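PDB 3AII: glutamyl-tRNA synthetase from Methanothermobacter thermautotrophicus, which probably activates glutamate with ATP and transfers it to tRNA(Glu), and as a non-discriminating enzyme is expected to glutamylate tRNA(Gln) as well. Local coordinates for residues 400-405 against 520-525; 501-506 against 545-550; 423-428 against 435-440; 362-367 against 394-399. All blocks are in the same frame, centred on the assembly; numbering follows the deposited sequence. Where two conformers were deposited one is given.

Contact 1. Residues 400-405 against 520-525; sequences EARRYF and ASELEV
Polar bonds meet at one carboxylate oxygen, E522 OE2. Y404 OH donates to E522 OE2 over a very short 2.5 Å, and OE2 accepts on its anti lone pair, turned away from OE1. R402 NH1 donates to E522 OE2 at 2.7 Å and forms a salt bridge. It meets OE2 from above the carboxylate plane, and the guanidinium and carboxylate planes are 87° apart. R402 NE gives a third bond, to Y404 OH at 2.9 Å, nearly straight at 166°. The hydroxyl thus accepts from the arginine and donates to the glutamate. The bend of R402 at chi3 (75°) turns NE and NH1 to these two partners. With both donors on OE2, E522 would probably stay ionised.

Apolar contacts hold the ring itself. A520 CB lies over one face of Y404, 4.1 Å from its CD1. L523 CD1 makes an off-centre CH-pi contact, 4.3 Å from the Y404 ring centroid. L523 CD2 touches Y404 CE2 at 3.8 Å. A phenylalanine in place of Y404 would remove the hydroxyl and would probably leave E522 less firmly held and R402 NE without its acceptor.

Segment 520-525 belongs to the loop joining strands 511-516 and 528-531. Both strands flank strand 402-408 in a six-stranded sheet of the anticodon-binding region. R402 and Y404 bond Q530 through the backbone, and L523 packs on V529 and L539.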
loop_
_atom_site.group_PDB
_atom_site.type_symbol
_atom_site.label_atom_id
_atom_site.label_comp_id
_atom_site.label_asym_id
_atom_site.label_seq_id
_atom_site.Cartn_x
_atom_site.Cartn_y
_atom_site.Cartn_z
ATOM N N GLU A 400 4.434 20.224 12.386
ATOM C CA GLU A 400 4.436 21.190 11.296
ATOM C C GLU A 400 3.074 21.542 10.713
ATOM O O GLU A 400 2.942 22.568 10.051
ATOM C CB GLU A 400 5.359 20.721 10.173
ATOM C CG GLU A 400 4.907 19.438 9.494
ATOM C CD GLU A 400 5.829 19.033 8.357
ATOM O OE1 GLU A 400 6.691 18.152 8.571
ATOM O OE2 GLU A 400 5.692 19.594 7.250
ATOM N N ALA A 401 2.067 20.704 10.940
ATOM C CA ALA A 401 0.772 20.925 10.301
ATOM C C ALA A 401 0.068 22.177 10.844
ATOM O O ALA A 401 -0.109 22.318 12.060
ATOM C CB ALA A 401 -0.129 19.695 10.479
ATOM N N ARG A 402 -0.362 23.064 9.946
ATOM C CA ARG A 402 -1.054 24.296 10.340
ATOM C C ARG A 402 -2.393 23.958 10.987
ATOM O O ARG A 402 -3.070 23.018 10.558
ATOM C CB ARG A 402 -1.287 25.202 9.121
ATOM C CG ARG A 402 0.005 25.639 8.445
ATOM C CD ARG A 402 -0.258 26.282 7.078
ATOM N NE ARG A 402 -0.787 27.639 7.184
ATOM C CZ ARG A 402 -0.046 28.744 7.115
ATOM N NH1 ARG A 402 -0.616 29.935 7.224
ATOM N NH2 ARG A 402 1.269 28.656 6.939
ATOM N N ARG A 403 -2.762 24.737 11.992
ATOM C CA ARG A 403 -3.974 24.480 12.768
ATOM C C ARG A 403 -5.138 25.377 12.372
ATOM O O ARG A 403 -4.985 26.595 12.254
ATOM C CB ARG A 403 -3.700 24.669 14.259
ATOM C CG ARG A 403 -2.691 23.684 14.842
ATOM C CD ARG A 403 -2.608 23.865 16.356
ATOM N NE ARG A 403 -2.493 25.264 16.744
ATOM C CZ ARG A 403 -2.492 25.680 18.010
ATOM N NH1 ARG A 403 -2.594 24.790 18.985
ATOM N NH2 ARG A 403 -2.395 26.967 18.303
ATOM N N TYR A 404 -6.316 24.768 12.204
ATOM C CA TYR A 404 -7.548 25.511 11.942
ATOM C C TYR A 404 -8.715 24.915 12.730
ATOM O O TYR A 404 -8.685 23.729 13.084
ATOM C CB TYR A 404 -7.885 25.466 10.446
ATOM C CG TYR A 404 -6.788 26.040 9.572
ATOM C CD1 TYR A 404 -6.744 27.401 9.292
ATOM C CD2 TYR A 404 -5.772 25.231 9.087
ATOM C CE1 TYR A 404 -5.726 27.936 8.508
ATOM C CE2 TYR A 404 -4.750 25.757 8.309
ATOM C CZ TYR A 404 -4.742 27.104 8.020
ATOM O OH TYR A 404 -3.710 27.609 7.254
ATOM N N PHE A 405 -9.750 25.725 12.957
ATOM C CA PHE A 405 -11.005 25.246 13.561
ATOM C C PHE A 405 -11.997 24.868 12.460
ATOM O O PHE A 405 -12.431 25.738 11.694
ATOM C CB PHE A 405 -11.649 26.336 14.430
ATOM C CG PHE A 405 -10.932 26.611 15.733
ATOM C CD1 PHE A 405 -10.135 25.641 16.331
ATOM C CD2 PHE A 405 -11.088 27.836 16.370
ATOM C CE1 PHE A 405 -9.479 25.904 17.545
ATOM C CE2 PHE A 405 -10.439 28.096 17.581
ATOM C CZ PHE A 405 -9.652 27.127 18.167
ATOM N N ALA A 520 -8.409 29.294 6.519
ATOM C CA ALA A 520 -8.265 28.065 5.774
ATOM C C ALA A 520 -8.227 28.336 4.270
ATOM O O ALA A 520 -7.662 27.559 3.520
ATOM C CB ALA A 520 -9.397 27.099 6.129
ATOM N N SER A 521 -8.817 29.449 3.842
ATOM C CA SER A 521 -8.814 29.792 2.416
ATOM C C SER A 521 -7.410 30.004 1.848
ATOM O O SER A 521 -7.225 29.993 0.629
ATOM C CB SER A 521 -9.688 31.027 2.143
ATOM O OG SER A 521 -9.178 32.174 2.792
ATOM N N GLU A 522 -6.426 30.200 2.727
ATOM C CA GLU A 522 -5.018 30.307 2.311
ATOM C C GLU A 522 -4.380 28.973 1.889
ATOM O O GLU A 522 -3.297 28.948 1.295
ATOM C CB GLU A 522 -4.181 30.937 3.436
ATOM C CG GLU A 522 -3.840 29.961 4.576
ATOM C CD GLU A 522 -3.338 30.671 5.823
ATOM O OE1 GLU A 522 -2.937 31.848 5.724
ATOM O OE2 GLU A 522 -3.343 30.054 6.907
ATOM N N LEU A 523 -5.038 27.860 2.209
ATOM C CA LEU A 523 -4.480 26.546 1.925
ATOM C C LEU A 523 -4.541 26.211 0.442
ATOM O O LEU A 523 -5.433 26.675 -0.277
ATOM C CB LEU A 523 -5.233 25.475 2.714
ATOM C CG LEU A 523 -5.151 25.633 4.235
ATOM C CD1 LEU A 523 -6.221 24.798 4.933
ATOM C CD2 LEU A 523 -3.743 25.266 4.706
ATOM N N GLU A 524 -3.583 25.412 0.001
ATOM C CA GLU A 524 -3.585 24.903 -1.358
ATOM C C GLU A 524 -3.687 23.394 -1.321
ATOM O O GLU A 524 -3.302 22.759 -0.341
ATOM C CB GLU A 524 -2.305 25.330 -2.078
ATOM C CG GLU A 524 -2.225 26.837 -2.319
ATOM C CD GLU A 524 -0.894 27.274 -2.907
ATOM O OE1 GLU A 524 -0.853 28.343 -3.552
ATOM O OE2 GLU A 524 0.110 26.551 -2.725
ATOM N N VAL A 525 -4.214 22.816 -2.394
ATOM C CA VAL A 525 -4.259 21.362 -2.524
ATOM C C VAL A 525 -2.903 20.720 -2.207
ATOM O O VAL A 525 -1.850 21.206 -2.628
ATOM C CB VAL A 525 -4.782 20.940 -3.926
ATOM C CG1 VAL A 525 -4.701 19.429 -4.099
ATOM C CG2 VAL A 525 -6.212 21.449 -4.115
#

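Contact 2. Residues 501-506 against 545-550; sequences EAEVIM and GMVFYY
I505 O is gripped twice. Y550 N donates to I505 O at 3.0 Å and almost straight (178°), in the carbonyl plane. A water donates the second bond to I505 O and also donates to Y550 O, which R361 NE binds as well.

The strands run parallel, in register from A502-M546 to I505-Y549, with 27° between them. Backbone bonds alternate: E503 N to M546 O, F548 N to E503 O, and I505 N to F548 O, the last only 2.7 Å long. At the other end a second water joins E501 O to G545 N, beside a weak bond from M546 N to E501 O.

I505 and Y549 lie side by side. I505 CB sits over the centre of the Y549 ring, 3.8 Å from the centroid, and I505 CG1 meets Y549 CE2 at 3.6 Å. An alanine in place of Y549 would remove that ring and would probably loosen the packing of I505 and of P350, which touches I505 too. M506 bends at chi2 and chi3 and brings CE over the Y550 ring, 3.6 Å from its centroid. Its SD stands obliquely at 4.4 Å from the same centroid, a Met-aromatic contact. V504 CG1 meets the Y550 edge, while Y550 OH binds F534 O.

A502, V504, M546 and F548 share the buried face. With no salt bridge between the strands, this pairing probably depends little on ionisation.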
loop_
_atom_site.group_PDB
_atom_site.type_symbol
_atom_site.label_atom_id
_atom_site.label_comp_id
_atom_site.label_asym_id
_atom_site.label_seq_id
_atom_site.Cartn_x
_atom_site.Cartn_y
_atom_site.Cartn_z
ATOM N N GLU A 501 -17.586 27.131 3.891
ATOM C CA GLU A 501 -18.071 25.764 3.784
ATOM C C GLU A 501 -16.891 24.818 3.574
ATOM O O GLU A 501 -15.965 25.117 2.813
ATOM C CB GLU A 501 -19.063 25.628 2.628
ATOM C CG GLU A 501 -20.308 26.469 2.790
ATOM C CD GLU A 501 -21.136 26.046 3.987
ATOM O OE1 GLU A 501 -21.544 26.928 4.773
ATOM O OE2 GLU A 501 -21.372 24.830 4.144
ATOM N N ALA A 502 -16.924 23.682 4.260
ATOM C CA ALA A 502 -15.923 22.647 4.051
ATOM C C ALA A 502 -16.516 21.278 4.298
ATOM O O ALA A 502 -17.549 21.140 4.948
ATOM C CB ALA A 502 -14.722 22.862 4.972
ATOM N N GLU A 503 -15.856 20.256 3.777
ATOM C CA GLU A 503 -16.229 18.897 4.109
ATOM C C GLU A 503 -14.985 18.053 4.215
ATOM O O GLU A 503 -13.934 18.393 3.665
ATOM C CB GLU A 503 -17.194 18.313 3.085
ATOM C CG GLU A 503 -16.656 18.222 1.684
ATOM C CD GLU A 503 -17.742 17.853 0.691
ATOM O OE1 GLU A 503 -18.725 18.616 0.578
ATOM O OE2 GLU A 503 -17.613 16.800 0.029
ATOM N N VAL A 504 -15.111 16.970 4.960
ATOM C CA VAL A 504 -14.015 16.047 5.173
ATOM C C VAL A 504 -14.506 14.656 4.817
ATOM O O VAL A 504 -15.563 14.216 5.300
ATOM C CB VAL A 504 -13.545 16.074 6.636
ATOM C CG1 VAL A 504 -12.376 15.112 6.839
ATOM C CG2 VAL A 504 -13.148 17.499 7.034
ATOM N N ILE A 505 -13.770 13.979 3.942
ATOM C CA ILE A 505 -14.091 12.593 3.607
ATOM C C ILE A 505 -13.375 11.687 4.581
ATOM O O ILE A 505 -12.151 11.750 4.703
ATOM C CB ILE A 505 -13.693 12.243 2.176
ATOM C CG1 ILE A 505 -14.291 13.264 1.211
ATOM C CG2 ILE A 505 -14.130 10.815 1.853
ATOM C CD1 ILE A 505 -15.792 13.426 1.336
ATOM N N MET A 506 -14.139 10.860 5.292
ATOM C CA MET A 506 -13.583 10.032 6.354
ATOM C C MET A 506 -13.076 8.706 5.784
ATOM O O MET A 506 -13.318 8.397 4.615
ATOM C CB MET A 506 -14.619 9.799 7.470
ATOM C CG MET A 506 -15.247 11.070 8.038
ATOM S SD MET A 506 -14.025 12.212 8.739
ATOM C CE MET A 506 -13.522 11.351 10.204
ATOM N N GLY A 545 -15.865 25.659 -1.390
ATOM C CA GLY A 545 -16.183 24.372 -0.811
ATOM C C GLY A 545 -14.956 23.489 -0.754
ATOM O O GLY A 545 -14.786 22.583 -1.570
ATOM N N MET A 546 -14.093 23.760 0.217
ATOM C CA MET A 546 -12.914 22.932 0.442
ATOM C C MET A 546 -13.284 21.487 0.778
ATOM O O MET A 546 -14.200 21.222 1.555
ATOM C CB MET A 546 -12.091 23.526 1.586
ATOM C CG MET A 546 -11.273 24.722 1.187
ATOM S SD MET A 546 -10.590 25.485 2.675
ATOM C CE MET A 546 -11.742 26.815 2.938
ATOM N N VAL A 547 -12.555 20.548 0.195
ATOM C CA VAL A 547 -12.726 19.145 0.546
ATOM C C VAL A 547 -11.415 18.572 1.078
ATOM O O VAL A 547 -10.404 18.594 0.384
ATOM C CB VAL A 547 -13.182 18.330 -0.663
ATOM C CG1 VAL A 547 -13.369 16.880 -0.272
ATOM C CG2 VAL A 547 -14.477 18.923 -1.222
ATOM N N PHE A 548 -11.445 18.072 2.311
ATOM C CA PHE A 548 -10.289 17.432 2.931
ATOM C C PHE A 548 -10.514 15.938 2.988
ATOM O O PHE A 548 -11.660 15.482 3.067
ATOM C CB PHE A 548 -10.130 17.896 4.385
ATOM C CG PHE A 548 -9.835 19.364 4.537
ATOM C CD1 PHE A 548 -10.866 20.283 4.620
ATOM C CD2 PHE A 548 -8.525 19.816 4.623
ATOM C CE1 PHE A 548 -10.603 21.641 4.776
ATOM C CE2 PHE A 548 -8.249 21.168 4.774
ATOM C CZ PHE A 548 -9.291 22.085 4.850
ATOM N N TYR A 549 -9.416 15.188 2.982
ATOM C CA TYR A 549 -9.427 13.759 3.283
ATOM C C TYR A 549 -8.786 13.496 4.649
ATOM O O TYR A 549 -7.649 13.889 4.901
ATOM C CB TYR A 549 -8.735 12.957 2.161
ATOM C CG TYR A 549 -9.689 12.617 1.041
ATOM C CD1 TYR A 549 -10.012 11.294 0.748
ATOM C CD2 TYR A 549 -10.302 13.620 0.307
ATOM C CE1 TYR A 549 -10.917 10.989 -0.258
ATOM C CE2 TYR A 549 -11.204 13.327 -0.701
ATOM C CZ TYR A 549 -11.511 12.005 -0.972
ATOM O OH TYR A 549 -12.415 11.709 -1.972
ATOM N N TYR A 550 -9.531 12.826 5.528
ATOM C CA TYR A 550 -9.109 12.572 6.902
ATOM C C TYR A 550 -7.976 11.565 7.016
ATOM O O TYR A 550 -8.029 10.474 6.434
ATOM C CB TYR A 550 -10.309 12.072 7.699
ATOM C CG TYR A 550 -10.166 12.094 9.207
ATOM C CD1 TYR A 550 -10.440 13.257 9.925
ATOM C CD2 TYR A 550 -9.800 10.950 9.918
ATOM C CE1 TYR A 550 -10.334 13.284 11.305
ATOM C CE2 TYR A 550 -9.708 10.968 11.308
ATOM C CZ TYR A 550 -9.977 12.143 11.991
ATOM O OH TYR A 550 -9.885 12.194 13.370
HETATM O O HOH W 1 -15.158 27.385 1.102
HETATM O O HOH W 2 -10.141 9.499 4.793
#

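Contact 3. Residues 423-428 against 435-440; sequences RVERPL and IGNRVL
The guanidinium of R438 has R426 CB over one face, offset toward the rim, and P427 O at its edge. R438 NH2 donates to P427 O at 3.1 Å, from above the carbonyl plane. R426 runs alongside, extended as far as NE, with its CG 3.5 Å from R438 NH2; the two guanidiniums are turned 81° apart. At the edge of the R423 guanidinium lie E425 OE2 and V439 CG1. R423 NH1 makes a salt bridge to E425 OE2 at 2.9 Å. N437 ND2 holds the other oxygen, E425 OE1, at 2.9 Å and 176°. Each E425 oxygen accepts on its anti lone pair.

The segments form an antiparallel beta hairpin. V424 and L440 exchange two backbone bonds, and so do R426 and R438. L428 N then donates to G436 O at 3.0 Å. L428 CD2 packs on R438 CG at 3.6 Å. V424 and L440 meet W493 on the face that carries the two arginines.

R426 NE and R438 NH2 are only 3.9 Å apart. R426 forms salt bridges with D462 and E532, R438 with E517 and E532, and R438 also makes a cation-pi contact with F405. These acids probably offset the repulsion between the two arginines.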
loop_
_atom_site.group_PDB
_atom_site.type_symbol
_atom_site.label_atom_id
_atom_site.label_comp_id
_atom_site.label_asym_id
_atom_site.label_seq_id
_atom_site.Cartn_x
_atom_site.Cartn_y
_atom_site.Cartn_z
ATOM N N ARG A 423 -11.562 40.204 19.876
ATOM C CA ARG A 423 -10.603 39.778 18.871
ATOM C C ARG A 423 -9.681 38.743 19.482
ATOM O O ARG A 423 -9.024 38.988 20.497
ATOM C CB ARG A 423 -9.816 40.983 18.336
ATOM C CG ARG A 423 -8.834 40.622 17.219
ATOM C CD ARG A 423 -8.083 41.871 16.742
ATOM N NE ARG A 423 -7.055 42.234 17.706
ATOM C CZ ARG A 423 -5.869 41.645 17.789
ATOM N NH1 ARG A 423 -5.534 40.672 16.940
ATOM N NH2 ARG A 423 -5.006 42.040 18.723
ATOM N N VAL A 424 -9.670 37.565 18.873
ATOM C CA VAL A 424 -8.939 36.426 19.389
ATOM C C VAL A 424 -7.722 36.143 18.501
ATOM O O VAL A 424 -7.852 36.137 17.283
ATOM C CB VAL A 424 -9.852 35.184 19.386
ATOM C CG1 VAL A 424 -9.095 33.966 19.889
ATOM C CG2 VAL A 424 -11.112 35.440 20.227
ATOM N N GLU A 425 -6.546 35.924 19.095
ATOM C CA GLU A 425 -5.402 35.413 18.327
ATOM C C GLU A 425 -4.995 34.026 18.789
ATOM O O GLU A 425 -4.887 33.761 19.990
ATOM C CB GLU A 425 -4.165 36.330 18.401
ATOM C CG GLU A 425 -4.304 37.652 17.675
ATOM C CD GLU A 425 -2.956 38.279 17.259
ATOM O OE1 GLU A 425 -1.877 37.689 17.498
ATOM O OE2 GLU A 425 -2.981 39.383 16.677
ATOM N N ARG A 426 -4.719 33.155 17.825
ATOM C CA ARG A 426 -4.281 31.807 18.125
ATOM C C ARG A 426 -3.237 31.374 17.093
ATOM O O ARG A 426 -3.456 31.512 15.886
ATOM C CB ARG A 426 -5.479 30.849 18.133
ATOM C CG ARG A 426 -5.108 29.387 18.406
ATOM C CD ARG A 426 -6.368 28.565 18.730
ATOM N NE ARG A 426 -6.052 27.177 19.068
ATOM C CZ ARG A 426 -5.670 26.757 20.273
ATOM N NH1 ARG A 426 -5.410 25.469 20.474
ATOM N NH2 ARG A 426 -5.538 27.614 21.272
ATOM N N PRO A 427 -2.082 30.865 17.548
ATOM C CA PRO A 427 -1.060 30.460 16.580
ATOM C C PRO A 427 -1.522 29.439 15.554
ATOM O O PRO A 427 -2.259 28.482 15.847
ATOM C CB PRO A 427 0.024 29.821 17.459
ATOM C CG PRO A 427 -0.135 30.536 18.774
ATOM C CD PRO A 427 -1.611 30.709 18.935
ATOM N N LEU A 428 -1.068 29.634 14.328
ATOM C CA LEU A 428 -1.190 28.586 13.332
ATOM C C LEU A 428 -0.407 27.335 13.731
ATOM O O LEU A 428 -0.817 26.225 13.424
ATOM C CB LEU A 428 -0.754 29.107 11.963
ATOM C CG LEU A 428 -1.869 29.961 11.343
ATOM C CD1 LEU A 428 -1.268 31.059 10.449
ATOM C CD2 LEU A 428 -2.798 29.076 10.512
ATOM N N ILE A 435 5.010 31.583 10.977
ATOM C CA ILE A 435 3.790 31.661 10.182
ATOM C C ILE A 435 2.688 32.462 10.885
ATOM O O ILE A 435 1.640 32.738 10.291
ATOM C CB ILE A 435 3.294 30.261 9.723
ATOM C CG1 ILE A 435 2.974 29.387 10.928
ATOM C CG2 ILE A 435 4.340 29.589 8.800
ATOM C CD1 ILE A 435 2.330 28.046 10.558
ATOM N N GLY A 436 2.921 32.858 12.137
ATOM C CA GLY A 436 2.031 33.812 12.775
ATOM C C GLY A 436 0.747 33.266 13.370
ATOM O O GLY A 436 0.599 32.049 13.562
ATOM N N ASN A 437 -0.171 34.179 13.672
ATOM C CA ASN A 437 -1.390 33.819 14.399
ATOM C C ASN A 437 -2.627 34.033 13.549
ATOM O O ASN A 437 -2.722 35.028 12.829
ATOM C CB ASN A 437 -1.528 34.666 15.657
ATOM C CG ASN A 437 -0.462 34.368 16.686
ATOM O OD1 ASN A 437 0.170 33.329 16.647
ATOM N ND2 ASN A 437 -0.265 35.298 17.626
ATOM N N ARG A 438 -3.588 33.114 13.650
ATOM C CA ARG A 438 -4.933 33.412 13.151
ATOM C C ARG A 438 -5.589 34.465 14.033
ATOM O O ARG A 438 -5.338 34.526 15.238
ATOM C CB ARG A 438 -5.811 32.154 13.149
ATOM C CG ARG A 438 -5.261 30.972 12.389
ATOM C CD ARG A 438 -5.009 29.784 13.314
ATOM N NE ARG A 438 -6.274 29.215 13.799
ATOM C CZ ARG A 438 -6.345 28.262 14.718
ATOM N NH1 ARG A 438 -7.525 27.768 15.071
ATOM N NH2 ARG A 438 -5.237 27.812 15.290
ATOM N N VAL A 439 -6.428 35.304 13.431
ATOM C CA VAL A 439 -7.193 36.301 14.159
ATOM C C VAL A 439 -8.640 36.012 13.896
ATOM O O VAL A 439 -9.092 36.024 12.748
ATOM C CB VAL A 439 -6.856 37.730 13.707
ATOM C CG1 VAL A 439 -7.630 38.752 14.531
ATOM C CG2 VAL A 439 -5.350 37.949 13.840
ATOM N N LEU A 440 -9.355 35.716 14.967
ATOM C CA LEU A 440 -10.769 35.377 14.882
ATOM C C LEU A 440 -11.563 36.466 15.565
ATOM O O LEU A 440 -11.296 36.805 16.718
ATOM C CB LEU A 440 -11.035 34.058 15.592
ATOM C CG LEU A 440 -10.294 32.848 15.020
ATOM C CD1 LEU A 440 -10.713 31.568 15.705
ATOM C CD2 LEU A 440 -10.568 32.748 13.544
#

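Contact 4. Residues 362-367 against 394-399; sequences GIRPEA and RSILEE
A Schellman motif closes helix 355-360 at G362, and two residues on R364 takes the N-cap position of helix 365-375. This turn packs against the last turn of helix 386-397. G362 has phi at 95°; at these backbone angles a side chain would collide with the preceding carbonyl oxygen.

I396 has the largest share of the contact, and two of its methyl groups do the touching. Its CG2 lies over one face of the R364 guanidinium, offset toward the rim, 3.6 Å from R364 NH2 and 3.7 Å from R364 CZ. Its CD1, at the end of an extended chain (chi2 171°), reaches the first turn of helix 365-375. There I396 CD1 is 4.1 Å from E366 CB and 4.3 Å from A367 CB.

R364 folds sharply at chi2 (-88°), which lays its flat end across I396. The two side chains cross obliquely. No hydrogen bond joins the segments, so the pairing is one of van der Waals contacts. The helices lie late in the catalytic part of the chain, consistent with the helical region that leads to the anticodon-binding domain in this family.

L397 meets the arginine and the glycine. Its CD2 comes within 4.0 Å of R364 NE, and its CD1 is 3.9 Å from G362 O. F536 and H552 also touch L397. N393, one turn back on its helix, binds both G362 O and R364 N through its amide. The polar end of R364 is held by a salt bridge from NH1 to E400 OE2.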
loop_
_atom_site.group_PDB
_atom_site.type_symbol
_atom_site.label_atom_id
_atom_site.label_comp_id
_atom_site.label_asym_id
_atom_site.label_seq_id
_atom_site.Cartn_x
_atom_site.Cartn_y
_atom_site.Cartn_z
ATOM N N GLY A 362 -3.025 12.090 3.541
ATOM C CA GLY A 362 -1.955 12.794 4.232
ATOM C C GLY A 362 -1.053 11.910 5.073
ATOM O O GLY A 362 -0.304 12.402 5.925
ATOM N N ILE A 363 -1.109 10.602 4.847
ATOM C CA ILE A 363 -0.112 9.721 5.453
ATOM C C ILE A 363 1.223 9.888 4.716
ATOM O O ILE A 363 1.284 9.771 3.489
ATOM C CB ILE A 363 -0.534 8.248 5.383
ATOM C CG1 ILE A 363 -1.915 8.043 6.020
ATOM C CG2 ILE A 363 0.533 7.369 6.027
ATOM C CD1 ILE A 363 -1.997 8.452 7.468
ATOM N N ARG A 364 2.295 10.143 5.460
ATOM C CA ARG A 364 3.626 10.397 4.888
ATOM C C ARG A 364 4.378 9.113 4.541
ATOM O O ARG A 364 4.329 8.136 5.297
ATOM C CB ARG A 364 4.480 11.185 5.888
ATOM C CG ARG A 364 3.988 12.588 6.201
ATOM C CD ARG A 364 4.551 13.606 5.219
ATOM N NE ARG A 364 4.405 14.967 5.726
ATOM C CZ ARG A 364 5.416 15.735 6.120
ATOM N NH1 ARG A 364 5.179 16.958 6.565
ATOM N NH2 ARG A 364 6.663 15.289 6.049
ATOM N N PRO A 365 5.114 9.111 3.423
ATOM C CA PRO A 365 5.840 7.885 3.091
ATOM C C PRO A 365 6.918 7.577 4.127
ATOM O O PRO A 365 7.237 6.405 4.334
ATOM C CB PRO A 365 6.454 8.188 1.714
ATOM C CG PRO A 365 6.437 9.684 1.589
ATOM C CD PRO A 365 5.244 10.153 2.393
ATOM N N GLU A 366 7.454 8.609 4.776
ATOM C CA GLU A 366 8.458 8.461 5.826
ATOM C C GLU A 366 7.925 7.637 6.996
ATOM O O GLU A 366 8.671 6.904 7.656
ATOM C CB GLU A 366 8.894 9.844 6.326
ATOM C CG GLU A 366 9.739 10.655 5.336
ATOM C CD GLU A 366 8.947 11.247 4.170
ATOM O OE1 GLU A 366 7.726 11.496 4.305
ATOM O OE2 GLU A 366 9.564 11.480 3.107
ATOM N N ALA A 367 6.627 7.796 7.272
ATOM C CA ALA A 367 5.975 7.040 8.344
ATOM C C ALA A 367 5.962 5.554 7.992
ATOM O O ALA A 367 6.219 4.695 8.841
ATOM C CB ALA A 367 4.548 7.540 8.576
ATOM N N ARG A 394 1.477 10.844 13.030
ATOM C CA ARG A 394 1.130 11.928 13.947
ATOM C C ARG A 394 2.392 12.623 14.474
ATOM O O ARG A 394 2.453 13.847 14.537
ATOM C CB ARG A 394 0.284 11.385 15.097
ATOM C CG ARG A 394 -0.155 12.437 16.111
ATOM C CD ARG A 394 -1.043 11.809 17.194
ATOM N NE ARG A 394 -2.209 11.149 16.611
ATOM C CZ ARG A 394 -2.402 9.830 16.584
ATOM N NH1 ARG A 394 -3.498 9.336 16.012
ATOM N NH2 ARG A 394 -1.517 9.005 17.135
ATOM N N SER A 395 3.412 11.838 14.812
ATOM C CA SER A 395 4.673 12.402 15.277
ATOM C C SER A 395 5.283 13.350 14.258
ATOM O O SER A 395 5.896 14.350 14.625
ATOM C CB SER A 395 5.653 11.299 15.671
ATOM O OG SER A 395 5.128 10.593 16.781
ATOM N N ILE A 396 5.094 13.047 12.979
ATOM C CA ILE A 396 5.564 13.934 11.925
ATOM C C ILE A 396 4.657 15.155 11.767
ATOM O O ILE A 396 5.119 16.291 11.796
ATOM C CB ILE A 396 5.661 13.207 10.577
ATOM C CG1 ILE A 396 6.670 12.059 10.668
ATOM C CG2 ILE A 396 6.058 14.192 9.472
ATOM C CD1 ILE A 396 6.662 11.157 9.451
ATOM N N LEU A 397 3.362 14.920 11.595
ATOM C CA LEU A 397 2.440 16.010 11.319
ATOM C C LEU A 397 2.310 16.989 12.488
ATOM O O LEU A 397 2.124 18.189 12.282
ATOM C CB LEU A 397 1.060 15.470 10.936
ATOM C CG LEU A 397 0.976 14.691 9.632
ATOM C CD1 LEU A 397 -0.489 14.363 9.310
ATOM C CD2 LEU A 397 1.619 15.507 8.524
ATOM N N GLU A 398 2.389 16.496 13.718
ATOM C CA GLU A 398 2.097 17.380 14.843
ATOM C C GLU A 398 3.158 18.462 14.990
ATOM O O GLU A 398 2.945 19.442 15.695
ATOM C CB GLU A 398 1.905 16.608 16.155
ATOM C CG GLU A 398 3.175 16.061 16.745
ATOM C CD GLU A 398 2.905 15.120 17.903
ATOM O OE1 GLU A 398 1.718 14.939 18.262
ATOM O OE2 GLU A 398 3.882 14.563 18.448
ATOM N N GLU A 399 4.284 18.300 14.305
ATOM C CA GLU A 399 5.363 19.272 14.429
ATOM C C GLU A 399 5.306 20.370 13.378
ATOM O O GLU A 399 6.048 21.347 13.462
ATOM C CB GLU A 399 6.729 18.584 14.388
ATOM C CG GLU A 399 7.023 17.733 15.616
ATOM C CD GLU A 399 6.856 18.500 16.921
ATOM O OE1 GLU A 399 6.609 17.854 17.962
ATOM O OE2 GLU A 399 6.964 19.746 16.908
#

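From the N terminus, contact 4 closes first: the turn at 362-367 meets the end of helix 386-397, 27 residues later. Strand 402-408 follows at once and opens contact 1. The salt bridge of R364 with E400 joins these two contacts. Contact 3, a short hairpin, opens and closes entirely within the span of contact 1, and its L428 and P427 bond R403. Contact 2 crosses contact 1, for 501-506 comes before 520-525 and 545-550 after it. Contacts 1 and 2 reach the same six-stranded sheet and touch where M546 meets A520 and S521. Together the four tie the helical end of the catalytic part to the anticodon-binding region and its hairpin.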